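Local coordinates for carboxypeptidase 1 (Deinococcus radiodurans str. R1, PDB 5GIV), which is a zinc-dependent M32 metallocarboxypeptidase that probably removes amino acids one at a time from the C-terminus of peptides, with broad specificity except for proline, at residues S142-A146 and P155-Y159. Residues are numbered along the deposited sequence; the frame is centred on the assembly and turned at random.
Sequences SLQAA and PLDYY
Ala146 and Pro155 bring the two backbones closest, 5.3 Å between their CA atoms, where the short helical segments 142-146 and 155-159 run nearly perpendicular, at 80° with 9.4 Å between axes. The one hydrogen bond between them is donated by Tyr159 OH to Ser142 O at 2.7 Å. Ser142 O also accepts the helical bond from Ala146 N (3.1 Å), so two donors grip one oxygen; the hydroxyl approaches well off the carbonyl direction, with a C=O...OH angle of 111°, tilted somewhat out of the carbonyl plane. Ser142 O lies at the edge of the Tyr159 ring, near its plane, while Tyr158 CD2 stands 3.7 Å above one face of that Tyr159 ring, over its centre. Tyr158 chi1 of 166° places CG opposite the backbone N and sets CD2 against Ala146 CB, 3.8 Å away. Topologically these are two consecutive helices packed nearly at right angles across a short connection in the largely helical M32 fold, joining the C-terminal part of helix 128-147 to the first turn of helix 155-163, away from the zinc site. A phenylalanine in place of Tyr159 would probably keep much of the ring packing but cost Ser142 O the hydroxyl donor that joins the two helices. Pro155 CB packs 3.7 Å from Ala146 CB, and Leu143 CD2 meets Pro155 CG at 3.9 Å. Beyond the pair, Phe149 stacks on Tyr158, and Ser142 OG bonds to Thr138 O and Ile415 N.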
loop_
_atom_site.group_PDB
_atom_site.type_symbol
_atom_site.label_atom_id
_atom_site.label_comp_id
_atom_site.label_asym_id
_atom_site.label_seq_id
_atom_site.Cartn_x
_atom_site.Cartn_y
_atom_site.Cartn_z
ATOM N N SER A 142 -9.036 -3.699 -30.777
ATOM C CA SER A 142 -8.794 -5.121 -30.526
ATOM C C SER A 142 -8.406 -5.844 -31.810
ATOM O O SER A 142 -7.466 -6.648 -31.823
ATOM C CB SER A 142 -10.029 -5.784 -29.903
ATOM O OG SER A 142 -10.319 -5.232 -28.631
ATOM N N LEU A 143 -9.103 -5.554 -32.908
ATOM C CA LEU A 143 -8.744 -6.163 -34.182
ATOM C C LEU A 143 -7.368 -5.701 -34.641
ATOM O O LEU A 143 -6.574 -6.501 -35.160
ATOM C CB LEU A 143 -9.804 -5.825 -35.222
ATOM C CG LEU A 143 -11.137 -6.524 -35.009
ATOM C CD1 LEU A 143 -12.176 -5.905 -35.914
ATOM C CD2 LEU A 143 -11.005 -8.035 -35.266
ATOM N N GLN A 144 -7.063 -4.420 -34.440
ATOM C CA GLN A 144 -5.756 -3.905 -34.821
ATOM C C GLN A 144 -4.641 -4.562 -34.016
ATOM O O GLN A 144 -3.605 -4.950 -34.573
ATOM C CB GLN A 144 -5.719 -2.390 -34.636
ATOM C CG GLN A 144 -4.430 -1.775 -35.107
ATOM C CD GLN A 144 -4.496 -0.273 -35.169
ATOM O OE1 GLN A 144 -5.586 0.317 -35.164
ATOM N NE2 GLN A 144 -3.328 0.362 -35.267
ATOM N N ALA A 145 -4.835 -4.701 -32.702
ATOM C CA ALA A 145 -3.813 -5.344 -31.886
ATOM C C ALA A 145 -3.554 -6.763 -32.367
ATOM O O ALA A 145 -2.400 -7.185 -32.490
ATOM C CB ALA A 145 -4.230 -5.342 -30.416
ATOM N N ALA A 146 -4.615 -7.505 -32.669
ATOM C CA ALA A 146 -4.434 -8.868 -33.142
ATOM C C ALA A 146 -3.733 -8.904 -34.491
ATOM O O ALA A 146 -3.020 -9.869 -34.788
ATOM C CB ALA A 146 -5.786 -9.576 -33.224
ATOM N N PRO A 155 -8.426 -13.447 -35.555
ATOM C CA PRO A 155 -8.033 -12.604 -34.411
ATOM C C PRO A 155 -8.497 -13.155 -33.071
ATOM O O PRO A 155 -7.817 -12.959 -32.056
ATOM C CB PRO A 155 -8.707 -11.253 -34.716
ATOM C CG PRO A 155 -9.087 -11.308 -36.148
ATOM C CD PRO A 155 -9.339 -12.747 -36.471
ATOM N N LEU A 156 -9.629 -13.859 -33.041
ATOM C CA LEU A 156 -10.082 -14.460 -31.793
ATOM C C LEU A 156 -9.081 -15.498 -31.302
ATOM O O LEU A 156 -8.879 -15.654 -30.091
ATOM C CB LEU A 156 -11.470 -15.071 -31.980
ATOM C CG LEU A 156 -12.127 -15.703 -30.749
ATOM C CD1 LEU A 156 -12.133 -14.723 -29.597
ATOM C CD2 LEU A 156 -13.553 -16.160 -31.056
ATOM N N ASP A 157 -8.445 -16.225 -32.229
ATOM C CA ASP A 157 -7.419 -17.186 -31.838
ATOM C C ASP A 157 -6.218 -16.494 -31.202
ATOM O O ASP A 157 -5.542 -17.082 -30.352
ATOM C CB ASP A 157 -6.974 -18.008 -33.043
ATOM C CG ASP A 157 -7.965 -19.085 -33.404
ATOM O OD1 ASP A 157 -8.698 -19.540 -32.503
ATOM O OD2 ASP A 157 -8.025 -19.467 -34.591
ATOM N N TYR A 158 -5.919 -15.262 -31.608
ATOM C CA TYR A 158 -4.856 -14.532 -30.928
ATOM C C TYR A 158 -5.201 -14.325 -29.458
ATOM O O TYR A 158 -4.356 -14.545 -28.580
ATOM C CB TYR A 158 -4.598 -13.188 -31.603
ATOM C CG TYR A 158 -3.752 -12.257 -30.752
ATOM C CD1 TYR A 158 -2.390 -12.470 -30.613
ATOM C CD2 TYR A 158 -4.317 -11.177 -30.082
ATOM C CE1 TYR A 158 -1.608 -11.637 -29.841
ATOM C CE2 TYR A 158 -3.536 -10.332 -29.309
ATOM C CZ TYR A 158 -2.182 -10.573 -29.191
ATOM O OH TYR A 158 -1.390 -9.745 -28.425
ATOM N N TYR A 159 -6.448 -13.924 -29.170
ATOM C CA TYR A 159 -6.839 -13.668 -27.786
ATOM C C TYR A 159 -7.016 -14.965 -26.997
ATOM O O TYR A 159 -6.633 -15.038 -25.823
ATOM C CB TYR A 159 -8.110 -12.810 -27.745
ATOM C CG TYR A 159 -7.815 -11.392 -28.150
ATOM C CD1 TYR A 159 -7.062 -10.562 -27.329
ATOM C CD2 TYR A 159 -8.248 -10.892 -29.371
ATOM C CE1 TYR A 159 -6.759 -9.283 -27.702
ATOM C CE2 TYR A 159 -7.948 -9.605 -29.753
ATOM C CZ TYR A 159 -7.201 -8.806 -28.917
ATOM O OH TYR A 159 -6.896 -7.517 -29.290
#